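Local coordinates for translocator protein BipD (Burkholderia pseudomallei, PDB 3NFT), which is required for invasion of epithelial cells and survival inside host cells, and probably regulates secretion of the type III effectors BipB and BipC, at residues Q45-A50 / T267-Y272; D52-L57 / T76-A81; D138-I143 / R206-D211; T148-S153 / D259-D264; L228-D233 / S255-N260. All blocks are in the same frame, centred on the assembly; numbering follows the deposited sequence. Where two conformers were deposited one is given.

Contact 1. Residues Q45-A50 / T267-Y272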
# COMPACT_ATOMS: atom_id res chain seq x y z
N GLN A 45 -28.13 11.18 4.49
CA GLN A 45 -29.43 11.83 4.65
C GLN A 45 -30.29 11.18 5.74
O GLN A 45 -30.97 11.86 6.48
CB GLN A 45 -30.22 11.94 3.35
CG GLN A 45 -31.75 12.08 3.47
CD GLN A 45 -32.55 11.75 2.27
OE1 GLN A 45 -32.74 10.57 1.95
NE2 GLN A 45 -33.11 12.78 1.65
N LYS A 46 -30.21 9.85 5.87
CA LYS A 46 -30.99 9.19 6.91
C LYS A 46 -30.44 9.61 8.31
O LYS A 46 -31.22 9.84 9.24
CB LYS A 46 -30.95 7.68 6.75
CG LYS A 46 -31.58 7.17 5.46
CD LYS A 46 -33.02 7.37 5.35
CE LYS A 46 -33.55 6.70 4.07
NZ LYS A 46 -34.99 7.00 3.98
N LEU A 47 -29.13 9.74 8.42
CA LEU A 47 -28.54 10.27 9.65
C LEU A 47 -28.97 11.71 9.93
O LEU A 47 -29.33 12.06 11.05
CB LEU A 47 -27.02 10.16 9.64
CG LEU A 47 -26.49 8.73 9.77
CD1 LEU A 47 -25.05 8.63 9.26
CD2 LEU A 47 -26.62 8.30 11.23
N GLY A 48 -29.00 12.53 8.88
CA GLY A 48 -29.51 13.89 9.01
C GLY A 48 -30.94 13.93 9.50
O GLY A 48 -31.31 14.73 10.35
N ALA A 49 -31.78 13.06 8.97
CA ALA A 49 -33.19 12.95 9.42
C ALA A 49 -33.28 12.57 10.89
O ALA A 49 -34.13 13.07 11.62
CB ALA A 49 -33.98 11.97 8.56
N ALA A 50 -32.39 11.67 11.32
CA ALA A 50 -32.38 11.27 12.73
C ALA A 50 -31.96 12.42 13.62
O ALA A 50 -32.55 12.67 14.67
CB ALA A 50 -31.44 10.08 12.90
N THR A 267 -21.23 16.04 14.99
CA THR A 267 -19.79 16.00 14.74
C THR A 267 -19.35 14.65 14.19
O THR A 267 -18.62 14.56 13.18
CB THR A 267 -19.03 16.37 16.05
OG1 THR A 267 -19.39 17.71 16.39
CG2 THR A 267 -17.50 16.24 15.85
N LEU A 268 -19.81 13.57 14.81
CA LEU A 268 -19.40 12.27 14.35
C LEU A 268 -19.99 11.94 12.95
O LEU A 268 -19.35 11.30 12.12
CB LEU A 268 -19.71 11.23 15.45
CG LEU A 268 -18.57 11.07 16.50
CD1 LEU A 268 -17.71 12.30 16.83
CD2 LEU A 268 -19.08 10.49 17.84
N VAL A 269 -21.20 12.42 12.67
CA VAL A 269 -21.80 12.20 11.36
C VAL A 269 -20.99 12.96 10.29
O VAL A 269 -20.82 12.50 9.17
CB VAL A 269 -23.29 12.59 11.36
CG1 VAL A 269 -23.84 12.68 9.95
CG2 VAL A 269 -24.10 11.60 12.18
N GLU A 270 -20.48 14.13 10.63
CA GLU A 270 -19.60 14.86 9.70
C GLU A 270 -18.30 14.09 9.42
O GLU A 270 -17.80 14.06 8.31
CB GLU A 270 -19.30 16.25 10.25
CG GLU A 270 -20.48 17.19 10.14
CD GLU A 270 -20.35 18.45 10.96
OE1 GLU A 270 -19.29 18.68 11.60
OE2 GLU A 270 -21.33 19.22 10.97
N LYS A 271 -17.75 13.44 10.45
CA LYS A 271 -16.55 12.66 10.27
C LYS A 271 -16.85 11.42 9.43
O LYS A 271 -16.03 11.03 8.60
CB LYS A 271 -15.97 12.29 11.63
CG LYS A 271 -15.53 13.47 12.43
CD LYS A 271 -15.09 13.03 13.79
CE LYS A 271 -14.51 14.18 14.57
NZ LYS A 271 -14.42 13.79 16.00
N TYR A 272 -18.02 10.81 9.64
CA TYR A 272 -18.47 9.67 8.84
C TYR A 272 -18.61 10.09 7.36
O TYR A 272 -18.20 9.37 6.47
CB TYR A 272 -19.79 9.17 9.40
CG TYR A 272 -20.49 8.17 8.54
CD1 TYR A 272 -19.96 6.89 8.33
CD2 TYR A 272 -21.70 8.48 7.94
CE1 TYR A 272 -20.63 5.97 7.52
CE2 TYR A 272 -22.37 7.55 7.15
CZ TYR A 272 -21.84 6.30 6.95
OH TYR A 272 -22.48 5.39 6.13
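Leu47 carries this contact. It points from helix 41-56 at the long helix 244-295 and meets two residues one turn apart, Val269 and Tyr272. No hydrogen bond or ion pair joins the two segments. The backbones come nearest at Leu47 and Val269, whose CA atoms are 7.2 Å apart.

The leucine uses its two ends differently. Its CB sits in front of the Val269 fork, 4.1 Å from CG1, and CG2 lies equally near. The outer methyl CD1 goes to the tyrosine, 3.6 Å from CE2 of Tyr272, with CD2 of the ring just as close. The side chains of Leu47 and Tyr272 cross at about a right angle, and the methyl meets the CD2-CE2 bond of the ring obliquely. Tyr272 has CG anti to its backbone N (chi1 170°), which swings the ring out toward helix 41-56.

Other helices close the site. Leu47 also packs on Ala81 and Val85 of helix 76-103 and on Thr148 of helix 121-160, while Val269 touches Ile51. Residues 267-272 lie in a predicted coiled coil. Helix 41-56 probably belongs to the N-terminal domain, an intramolecular chaperone that prevents premature oligomerization through the coiled coil. The join consists of apolar carbon contacts alone, so it rests on shape and burial. That is consistent with a cover that masks the coiled coil without a polar lock.

Contact 2. Residues D52-L57 / T76-A81; sequences DEFASL and TVFDDA
Val77, in the first turn of helix 76-103, meets Glu53 near the end of helix 41-56. Their CA atoms are 7.3 Å apart, the nearest pair of the two backbones. The valine methyl CG2 lies 4.0 Å from Glu53 OE1, and the two side chains cross at about a right angle. Glu53 starts out with CG anti to its backbone N, then bends at chi2 (67°). This turns its carboxylate aside, where OE2 takes a salt bridge from Arg71 NH1 and a hydrogen bond from Asn74 N. Both partners lie in the connection that leads into helix 76-103, so the glutamate ties the connection back to the helix before it.

The two helices form an antiparallel hairpin. Their local axes run 158° apart and approach to 10.5 Å. The hairpin probably belongs to the N-terminal domain, which acts as an intramolecular chaperone.

Phe78 follows and reaches further across. Its CE1 comes 4.0 Å from Glu53 CG, and its CZ lies 4.1 Å from Phe54 CB. The same CZ is also close to the backbone N of Phe54. The Glu53 carboxylate stands nearly perpendicular to the Phe78 ring, with 87° between the planes. Phe78 CZ comes in at the edge of the Phe54 ring, near its plane. Phe151 of helix 121-160 joins both rings: it stacks on Phe54 and meets Phe78 at a steep angle. One residue on, Asp79 accepts a hydrogen bond at OD1 from Gln152 NE2 of that same helix.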
# COMPACT_ATOMS: atom_id res chain seq x y z
N ASP A 52 -32.45 15.59 12.88
CA ASP A 52 -33.61 16.46 12.93
C ASP A 52 -34.70 15.96 13.86
O ASP A 52 -35.34 16.75 14.55
CB ASP A 52 -34.21 16.67 11.54
CG ASP A 52 -33.35 17.53 10.61
OD1 ASP A 52 -32.38 18.19 11.05
OD2 ASP A 52 -33.58 17.44 9.42
N GLU A 53 -34.89 14.64 13.91
CA GLU A 53 -35.89 14.06 14.81
C GLU A 53 -35.51 14.34 16.26
O GLU A 53 -36.35 14.74 17.06
CB GLU A 53 -36.02 12.56 14.60
CG GLU A 53 -37.23 11.97 15.28
CD GLU A 53 -38.56 12.42 14.72
OE1 GLU A 53 -38.58 12.88 13.55
OE2 GLU A 53 -39.59 12.35 15.43
N PHE A 54 -34.24 14.12 16.57
CA PHE A 54 -33.73 14.38 17.92
C PHE A 54 -33.89 15.85 18.28
O PHE A 54 -34.31 16.22 19.38
CB PHE A 54 -32.27 13.96 17.96
CG PHE A 54 -31.65 13.97 19.34
CD1 PHE A 54 -31.59 12.78 20.08
CD2 PHE A 54 -31.08 15.11 19.86
CE1 PHE A 54 -30.98 12.76 21.32
CE2 PHE A 54 -30.49 15.09 21.13
CZ PHE A 54 -30.45 13.88 21.84
N ALA A 55 -33.53 16.71 17.36
CA ALA A 55 -33.62 18.15 17.58
C ALA A 55 -35.05 18.59 17.85
O ALA A 55 -35.29 19.53 18.64
CB ALA A 55 -33.08 18.91 16.34
N SER A 56 -36.00 17.93 17.19
CA SER A 56 -37.42 18.28 17.31
C SER A 56 -38.05 17.90 18.65
O SER A 56 -39.11 18.40 19.01
CB SER A 56 -38.21 17.66 16.16
OG SER A 56 -38.53 16.31 16.40
N LEU A 57 -37.42 16.98 19.38
CA LEU A 57 -37.97 16.58 20.66
C LEU A 57 -38.06 17.79 21.61
O LEU A 57 -37.13 18.61 21.65
CB LEU A 57 -37.13 15.43 21.24
CG LEU A 57 -37.75 14.68 22.40
CD1 LEU A 57 -37.42 13.24 22.33
CD2 LEU A 57 -37.24 15.33 23.69
N THR A 76 -38.28 5.30 14.75
CA THR A 76 -38.00 4.55 13.53
C THR A 76 -37.06 5.32 12.58
O THR A 76 -36.42 4.69 11.73
CB THR A 76 -39.27 4.18 12.75
OG1 THR A 76 -39.84 5.34 12.10
CG2 THR A 76 -40.31 3.53 13.70
N VAL A 77 -37.01 6.64 12.68
CA VAL A 77 -36.06 7.39 11.88
C VAL A 77 -34.62 6.98 12.19
O VAL A 77 -33.74 6.94 11.33
CB VAL A 77 -36.29 8.91 12.11
CG1 VAL A 77 -35.38 9.76 11.23
CG2 VAL A 77 -37.79 9.28 11.90
N PHE A 78 -34.37 6.69 13.45
CA PHE A 78 -33.07 6.23 13.83
C PHE A 78 -32.77 4.83 13.32
O PHE A 78 -31.64 4.54 12.93
CB PHE A 78 -32.93 6.26 15.37
CG PHE A 78 -33.10 7.62 16.00
CD1 PHE A 78 -34.39 8.15 16.20
CD2 PHE A 78 -32.01 8.42 16.36
CE1 PHE A 78 -34.59 9.40 16.73
CE2 PHE A 78 -32.21 9.67 16.92
CZ PHE A 78 -33.50 10.17 17.11
N ASP A 79 -33.77 3.95 13.35
CA ASP A 79 -33.65 2.63 12.75
C ASP A 79 -33.31 2.72 11.27
O ASP A 79 -32.42 2.04 10.79
CB ASP A 79 -34.93 1.81 12.91
CG ASP A 79 -35.31 1.60 14.37
OD1 ASP A 79 -34.43 1.11 15.16
OD2 ASP A 79 -36.47 1.92 14.73
N ASP A 80 -33.98 3.62 10.56
CA ASP A 80 -33.75 3.78 9.13
C ASP A 80 -32.28 4.17 8.91
O ASP A 80 -31.64 3.71 7.97
CB ASP A 80 -34.62 4.92 8.56
CG ASP A 80 -36.12 4.60 8.47
OD1 ASP A 80 -36.51 3.43 8.48
OD2 ASP A 80 -36.91 5.57 8.33
N ALA A 81 -31.75 5.05 9.77
CA ALA A 81 -30.34 5.47 9.63
C ALA A 81 -29.39 4.29 9.88
O ALA A 81 -28.43 4.09 9.16
CB ALA A 81 -30.01 6.61 10.53

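Contact 3. Residues D138-I143 / R206-D211; sequences DAYATI and RKELGD
Residues 138-143 are a middle part of the long helix 121-160, and residues 206-209 are the last turn of the short helix 202-209. The backbones stay well apart: the nearest CA atoms, those of Ile143 and Leu209, are 9.2 Å from each other. Gly210 is the first residue after the short helix to leave helical angles, with a positive phi of 77°. The contact packs this small helix of the mixed helix-and-strand region against the coiled coil predicted for 120-164.

Long side chains fill the gap between the backbones. Ile143 and Leu209 reach toward each other tip to tip, with CD1 of Ile143 lying 3.7 Å from CD1 of Leu209. The second leucine methyl, CD2, stays near the same isoleucine.

Beside this apolar pair runs a polar one. Glu208 leaves with CG anti to its backbone N (chi1 173°) and bends at chi2, bringing its carboxylate to the hydroxyl of Tyr140. The opposite oxygen, OE1, accepts a hydrogen bond from Gln118 N of the second subunit. The carboxylate is thus held from two chains. The Tyr140 ring also meets that of Trp205, and the hydroxyl end touches Lys271 of helix 244-295, whose NZ hydrogen-bonds to Glu208 O.

Across the contact, Tyr140 OH donates to Glu208 OE2 at only 2.5 Å, a very short hydrogen bond in the plane of the ring, with the carboxylate plane turned 79° from it.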
# COMPACT_ATOMS: atom_id res chain seq x y z
N ASP A 138 -15.54 -0.97 7.92
CA ASP A 138 -16.07 -1.74 9.03
C ASP A 138 -16.06 -0.96 10.32
O ASP A 138 -17.05 -0.97 11.08
CB ASP A 138 -15.24 -3.02 9.21
CG ASP A 138 -15.55 -4.10 8.19
OD1 ASP A 138 -14.82 -5.13 8.22
OD2 ASP A 138 -16.48 -3.96 7.38
N ALA A 139 -14.92 -0.33 10.63
CA ALA A 139 -14.78 0.45 11.85
C ALA A 139 -15.85 1.53 11.91
O ALA A 139 -16.54 1.70 12.92
CB ALA A 139 -13.40 1.12 11.92
N TYR A 140 -15.98 2.29 10.84
CA TYR A 140 -16.90 3.39 10.87
C TYR A 140 -18.34 2.94 10.94
O TYR A 140 -19.15 3.58 11.61
CB TYR A 140 -16.69 4.36 9.70
CG TYR A 140 -16.08 5.65 10.19
CD1 TYR A 140 -14.76 5.96 9.96
CD2 TYR A 140 -16.84 6.52 10.94
CE1 TYR A 140 -14.22 7.15 10.44
CE2 TYR A 140 -16.31 7.69 11.42
CZ TYR A 140 -15.02 8.00 11.17
OH TYR A 140 -14.55 9.17 11.71
N ALA A 141 -18.66 1.85 10.26
CA ALA A 141 -19.98 1.29 10.33
C ALA A 141 -20.31 0.89 11.77
O ALA A 141 -21.40 1.14 12.26
CB ALA A 141 -20.11 0.07 9.39
N THR A 142 -19.37 0.23 12.45
CA THR A 142 -19.61 -0.22 13.82
C THR A 142 -19.77 0.98 14.75
O THR A 142 -20.67 1.02 15.58
CB THR A 142 -18.44 -1.08 14.31
OG1 THR A 142 -18.30 -2.21 13.45
CG2 THR A 142 -18.72 -1.55 15.73
N ILE A 143 -18.90 1.96 14.60
CA ILE A 143 -18.95 3.15 15.46
C ILE A 143 -20.23 3.93 15.22
O ILE A 143 -20.92 4.33 16.16
CB ILE A 143 -17.76 4.07 15.20
CG1 ILE A 143 -16.45 3.36 15.55
CG2 ILE A 143 -17.89 5.39 15.96
CD1 ILE A 143 -15.25 4.03 14.98
N ARG A 206 -8.56 7.35 18.79
CA ARG A 206 -8.86 8.27 19.88
C ARG A 206 -8.87 9.71 19.38
O ARG A 206 -9.78 10.47 19.73
CB ARG A 206 -7.83 8.14 21.02
CG ARG A 206 -7.98 6.88 21.81
CD ARG A 206 -7.00 6.86 23.01
NE ARG A 206 -7.12 5.63 23.79
CZ ARG A 206 -6.09 4.87 24.21
NH1 ARG A 206 -4.84 5.19 23.91
NH2 ARG A 206 -6.33 3.78 24.92
N LYS A 207 -7.89 10.09 18.56
CA LYS A 207 -7.88 11.46 18.02
C LYS A 207 -9.06 11.71 17.10
O LYS A 207 -9.69 12.77 17.18
CB LYS A 207 -6.59 11.75 17.26
CG LYS A 207 -5.36 11.88 18.14
CD LYS A 207 -4.15 12.30 17.32
CE LYS A 207 -2.87 12.35 18.16
NZ LYS A 207 -1.68 12.65 17.30
N GLU A 208 -9.36 10.73 16.26
CA GLU A 208 -10.44 10.85 15.27
C GLU A 208 -11.80 11.02 15.95
O GLU A 208 -12.62 11.85 15.53
CB GLU A 208 -10.45 9.60 14.37
CG GLU A 208 -11.63 9.53 13.40
CD GLU A 208 -11.36 10.15 12.04
OE1 GLU A 208 -10.22 10.57 11.73
OE2 GLU A 208 -12.34 10.18 11.26
N LEU A 209 -12.07 10.24 17.00
CA LEU A 209 -13.41 10.20 17.57
C LEU A 209 -13.67 11.26 18.64
O LEU A 209 -14.82 11.67 18.83
CB LEU A 209 -13.74 8.81 18.09
CG LEU A 209 -13.71 7.71 17.01
CD1 LEU A 209 -14.11 6.38 17.59
CD2 LEU A 209 -14.67 8.03 15.81
N GLY A 210 -12.61 11.68 19.33
CA GLY A 210 -12.73 12.68 20.38
C GLY A 210 -13.28 12.13 21.68
O GLY A 210 -13.49 10.93 21.83
N ASP A 211 -13.51 13.02 22.63
CA ASP A 211 -13.78 12.58 23.99
C ASP A 211 -15.24 12.32 24.31
O ASP A 211 -15.57 12.11 25.46
CB ASP A 211 -13.11 13.50 25.02
CG ASP A 211 -13.63 14.90 25.00
OD1 ASP A 211 -14.65 15.16 24.33
OD2 ASP A 211 -12.99 15.76 25.68

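Contact 4. Residues T148-S153 / D259-D264; sequences TKYFQS and DNIQND
Apolar contacts dominate, and Ile261 is at their centre. It points from helix 244-295 at helix 121-160 and meets two neighbouring aromatic residues. The first is Tyr150: its CE2 is 4.0 Å from Ile261 CG2, and CZ is as near. The far end of the tyrosine also rests on the isoleucine, with Tyr150 OH 3.5 Å from Ile261 CG1. Phe151 passes Ile261 in the opposite direction. Its CD1 lies 4.1 Å from Ile261 CG2, and the methyl sits at the ring edge, near the plane. The Phe151 ring then reaches the next residue, where CE1 is 3.9 Å from the CA of Gln262. Both aromatic residues have CG anti to the backbone N (chi1 158° for Tyr150, -165° for Phe151), which sends both rings toward helix 244-295. Tyr150 also packs on Leu228 of helix 226-233.

The polar link is indirect. One water lies 2.6 Å from Tyr150 OH, and it donates a hydrogen bond to Asp264 OD2 at 2.8 Å. The same OD2 makes a salt bridge with Lys227 of helix 226-233. The water therefore gives the hydroxyl a polar partner while the ring stays against the isoleucine. Within helix 121-160, Ser153 OG donates back to Tyr150 O at 2.7 Å.

The local axes run antiparallel, 159° apart, with a closest approach of 11.0 Å. Both segments lie in predicted coiled coils. Such antiparallel pairing of two long helices is the central scaffold of this type III secretion needle-tip protein.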
# COMPACT_ATOMS: atom_id res chain seq x y z
N THR A 148 -25.40 5.73 16.91
CA THR A 148 -26.77 6.02 16.53
C THR A 148 -27.74 5.28 17.45
O THR A 148 -28.80 5.79 17.79
CB THR A 148 -27.04 5.71 15.05
OG1 THR A 148 -26.11 6.47 14.24
CG2 THR A 148 -28.48 6.07 14.66
N LYS A 149 -27.39 4.06 17.86
CA LYS A 149 -28.19 3.39 18.86
C LYS A 149 -28.27 4.16 20.18
O LYS A 149 -29.33 4.29 20.80
CB LYS A 149 -27.64 1.98 19.09
CG LYS A 149 -28.36 1.25 20.16
CD LYS A 149 -29.79 0.90 19.84
CE LYS A 149 -30.26 -0.24 20.77
NZ LYS A 149 -31.72 -0.36 20.83
N TYR A 150 -27.12 4.66 20.63
CA TYR A 150 -27.08 5.56 21.78
C TYR A 150 -27.99 6.76 21.62
O TYR A 150 -28.79 7.09 22.47
CB TYR A 150 -25.66 6.01 22.00
CG TYR A 150 -25.43 7.29 22.79
CD1 TYR A 150 -25.82 7.41 24.12
CD2 TYR A 150 -24.75 8.35 22.22
CE1 TYR A 150 -25.56 8.55 24.83
CE2 TYR A 150 -24.49 9.51 22.93
CZ TYR A 150 -24.90 9.61 24.24
OH TYR A 150 -24.61 10.75 24.95
N PHE A 151 -27.85 7.40 20.46
CA PHE A 151 -28.60 8.62 20.12
C PHE A 151 -30.10 8.31 20.18
O PHE A 151 -30.86 9.08 20.74
CB PHE A 151 -28.14 9.07 18.73
CG PHE A 151 -28.51 10.47 18.33
CD1 PHE A 151 -28.34 11.56 19.17
CD2 PHE A 151 -28.92 10.70 17.00
CE1 PHE A 151 -28.61 12.86 18.75
CE2 PHE A 151 -29.16 11.99 16.57
CZ PHE A 151 -29.02 13.06 17.43
N GLN A 152 -30.48 7.16 19.61
CA GLN A 152 -31.82 6.64 19.63
C GLN A 152 -32.32 6.40 21.03
O GLN A 152 -33.45 6.74 21.36
CB GLN A 152 -31.93 5.36 18.78
CG GLN A 152 -33.31 4.76 18.60
CD GLN A 152 -33.28 3.59 17.61
OE1 GLN A 152 -32.22 3.13 17.20
NE2 GLN A 152 -34.44 3.14 17.19
N SER A 153 -31.47 5.82 21.87
CA SER A 153 -31.89 5.48 23.23
C SER A 153 -32.11 6.75 24.06
O SER A 153 -32.97 6.79 24.93
CB SER A 153 -30.87 4.55 23.90
OG SER A 153 -29.66 5.22 24.21
N ASP A 259 -28.73 19.18 23.88
CA ASP A 259 -28.11 19.79 22.71
C ASP A 259 -26.63 19.42 22.58
O ASP A 259 -26.08 19.35 21.46
CB ASP A 259 -28.27 21.32 22.70
CG ASP A 259 -29.70 21.78 22.48
OD1 ASP A 259 -30.56 20.97 22.11
OD2 ASP A 259 -29.98 23.01 22.64
N ASN A 260 -25.95 19.22 23.72
CA ASN A 260 -24.57 18.76 23.68
C ASN A 260 -24.50 17.37 23.01
O ASN A 260 -23.59 17.10 22.20
CB ASN A 260 -24.01 18.73 25.10
CG ASN A 260 -22.48 18.72 25.16
OD1 ASN A 260 -21.75 18.37 24.19
ND2 ASN A 260 -21.99 19.10 26.32
N ILE A 261 -25.40 16.47 23.40
CA ILE A 261 -25.43 15.13 22.81
C ILE A 261 -25.71 15.22 21.31
O ILE A 261 -25.03 14.58 20.53
CB ILE A 261 -26.44 14.20 23.49
CG1 ILE A 261 -26.04 13.97 24.96
CG2 ILE A 261 -26.59 12.86 22.70
CD1 ILE A 261 -27.11 13.15 25.73
N GLN A 262 -26.62 16.13 20.91
CA GLN A 262 -26.88 16.30 19.48
C GLN A 262 -25.60 16.78 18.77
O GLN A 262 -25.28 16.32 17.67
CB GLN A 262 -27.98 17.33 19.22
CG GLN A 262 -28.31 17.46 17.75
CD GLN A 262 -29.34 18.53 17.41
OE1 GLN A 262 -29.22 19.25 16.37
NE2 GLN A 262 -30.37 18.65 18.23
N ASN A 263 -24.88 17.72 19.38
CA ASN A 263 -23.66 18.20 18.77
C ASN A 263 -22.60 17.11 18.62
O ASN A 263 -21.90 17.04 17.63
CB ASN A 263 -23.07 19.38 19.53
CG ASN A 263 -21.94 20.02 18.77
OD1 ASN A 263 -20.78 19.69 18.97
ND2 ASN A 263 -22.29 20.87 17.80
N ASP A 264 -22.49 16.24 19.60
CA ASP A 264 -21.54 15.14 19.54
C ASP A 264 -21.83 14.26 18.34
O ASP A 264 -20.92 13.84 17.62
CB ASP A 264 -21.61 14.27 20.80
CG ASP A 264 -21.10 14.96 22.05
OD1 ASP A 264 -20.30 15.91 21.94
OD2 ASP A 264 -21.55 14.56 23.14
O HOH W 1 -22.68 12.07 23.71

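Contact 5. Residues L228-D233 / S255-N260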
# COMPACT_ATOMS: atom_id res chain seq x y z
N LEU A 228 -25.50 12.27 30.10
CA LEU A 228 -26.62 11.57 30.72
C LEU A 228 -26.60 11.69 32.24
O LEU A 228 -27.63 11.83 32.86
CB LEU A 228 -26.63 10.10 30.31
CG LEU A 228 -27.02 9.80 28.86
CD1 LEU A 228 -26.73 8.35 28.51
CD2 LEU A 228 -28.47 10.21 28.62
N ILE A 229 -25.40 11.61 32.82
CA ILE A 229 -25.23 11.81 34.27
C ILE A 229 -25.66 13.22 34.70
O ILE A 229 -26.39 13.38 35.67
CB ILE A 229 -23.78 11.55 34.65
CG1 ILE A 229 -23.51 10.04 34.55
CG2 ILE A 229 -23.50 12.12 36.07
CD1 ILE A 229 -22.03 9.64 34.71
N LYS A 230 -25.28 14.22 33.92
CA LYS A 230 -25.67 15.60 34.22
C LYS A 230 -27.18 15.75 34.13
O LYS A 230 -27.80 16.39 34.97
CB LYS A 230 -24.92 16.62 33.34
CG LYS A 230 -23.48 16.82 33.76
CD LYS A 230 -22.70 17.67 32.82
CE LYS A 230 -21.21 17.69 33.20
NZ LYS A 230 -20.98 17.89 34.65
N MET A 231 -27.79 15.13 33.11
CA MET A 231 -29.25 15.12 32.99
C MET A 231 -29.91 14.44 34.20
O MET A 231 -30.81 14.97 34.83
CB MET A 231 -29.66 14.40 31.71
CG MET A 231 -29.42 15.17 30.43
SD MET A 231 -29.80 14.06 29.05
CE MET A 231 -30.39 15.18 27.83
N ARG A 232 -29.40 13.26 34.54
CA ARG A 232 -29.91 12.53 35.71
C ARG A 232 -29.80 13.37 37.00
O ARG A 232 -30.76 13.48 37.78
CB ARG A 232 -29.15 11.21 35.90
CG ARG A 232 -29.77 10.26 36.89
CD ARG A 232 -28.76 9.17 37.30
NE ARG A 232 -27.59 9.80 37.90
CZ ARG A 232 -26.35 9.30 37.92
NH1 ARG A 232 -26.07 8.14 37.35
NH2 ARG A 232 -25.38 10.02 38.47
N ASP A 233 -28.63 13.94 37.22
CA ASP A 233 -28.38 14.70 38.46
C ASP A 233 -29.13 16.03 38.54
O ASP A 233 -29.23 16.62 39.62
CB ASP A 233 -26.90 14.98 38.63
CG ASP A 233 -26.09 13.74 38.90
OD1 ASP A 233 -24.85 13.87 38.78
OD2 ASP A 233 -26.66 12.65 39.21
N SER A 255 -32.13 20.78 28.43
CA SER A 255 -31.95 21.00 27.01
C SER A 255 -30.52 21.29 26.62
O SER A 255 -30.09 20.91 25.52
CB SER A 255 -32.84 22.17 26.56
OG SER A 255 -34.20 21.82 26.71
N GLY A 256 -29.79 21.98 27.48
CA GLY A 256 -28.39 22.22 27.24
C GLY A 256 -27.61 20.91 27.10
O GLY A 256 -26.82 20.75 26.18
N GLN A 257 -27.89 19.94 27.97
CA GLN A 257 -27.24 18.64 27.89
C GLN A 257 -27.70 17.86 26.63
O GLN A 257 -26.89 17.27 25.95
CB GLN A 257 -27.53 17.84 29.13
CG GLN A 257 -26.95 18.47 30.40
CD GLN A 257 -25.42 18.67 30.37
OE1 GLN A 257 -24.67 17.83 29.83
NE2 GLN A 257 -24.97 19.79 30.93
N LYS A 258 -29.00 17.89 26.37
CA LYS A 258 -29.56 17.29 25.19
C LYS A 258 -28.86 17.85 23.94
O LYS A 258 -28.43 17.10 23.08
CB LYS A 258 -31.08 17.56 25.15
CG LYS A 258 -31.77 17.20 23.84
CD LYS A 258 -33.21 17.66 23.77
CE LYS A 258 -33.88 17.28 22.44
NZ LYS A 258 -33.73 18.35 21.39
N ASP A 259 -28.73 19.18 23.88
CA ASP A 259 -28.11 19.79 22.71
C ASP A 259 -26.63 19.42 22.58
O ASP A 259 -26.08 19.35 21.46
CB ASP A 259 -28.27 21.32 22.70
CG ASP A 259 -29.70 21.78 22.48
OD1 ASP A 259 -30.56 20.97 22.11
OD2 ASP A 259 -29.98 23.01 22.64
N ASN A 260 -25.95 19.22 23.72
CA ASN A 260 -24.57 18.76 23.68
C ASN A 260 -24.50 17.37 23.01
O ASN A 260 -23.59 17.10 22.20
CB ASN A 260 -24.01 18.73 25.10
CG ASN A 260 -22.48 18.72 25.16
OD1 ASN A 260 -21.75 18.37 24.19
ND2 ASN A 260 -21.99 19.10 26.32
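Lys230 crosses Gln257 at a slant, its methylene groups against the flat amide end. Its CB is 3.6 Å from Gln257 CD. Further out, CD of Lys230 is 3.6 Å from Gln257 OE1, with NE2 equally near. These are contacts of aliphatic carbon with an amide, and no hydrogen bond crosses between the segments. The lysine CB points at the other helix, while the amino end turns off. Gln257 bends at chi2 (-59°), which folds its amide against the lysine methylenes.

Met231 comes next and brings the backbones together. Met231 CA and Gln257 CA are the nearest pair, at 6.5 Å. The two side chains run past one another head to tail, with Met231 CG 3.5 Å from Gln257 CB. The methyl CE of Met231 goes on to Lys258, 3.4 Å from its backbone N and 3.7 Å from its CB.

The contact fastens the short helix 226-233 to the long helix 244-295, part of a predicted coiled coil. The local axes are antiparallel, 166° apart, and approach to 9.3 Å. Met158 of helix 121-160 touches both Met231 and Lys258, so the methionine sits among three helices. Lys258 sends its NZ away from this contact to the carbonyl of Phe54, at the end of helix 41-56.

Arg232 turns off the interface and grips its neighbour Asp233 side-on. NE and NH2 both reach the single oxygen OD2, from the same face of the carboxylate, in a salt bridge. Arg232 NH1 hydrogen-bonds instead to Gln185 OE1 of helix 177-189.

In the fold
Contacts 1, 3 and 4 are buried, while contacts 2 and 5 are partly buried; contact 5 lies farthest out, its centre about 18 Å from the chain centre. Helix 244-295 serves contacts 1, 4 and 5, helix 41-56 serves contacts 1 and 2, and helix 121-160 serves contacts 3 and 4. Contact 1 is wholly apolar. Contact 4 adds a water bridge, and contact 3 alone has a direct hydrogen bond across its segments. Contact 5 sets lysine methylenes against an amide and a methionine against the next helix. Phe151 joins contacts 2 and 4 through aromatic packing, Lys258 links contact 5 to contact 2, and Lys271 NZ links contact 1 to contact 3.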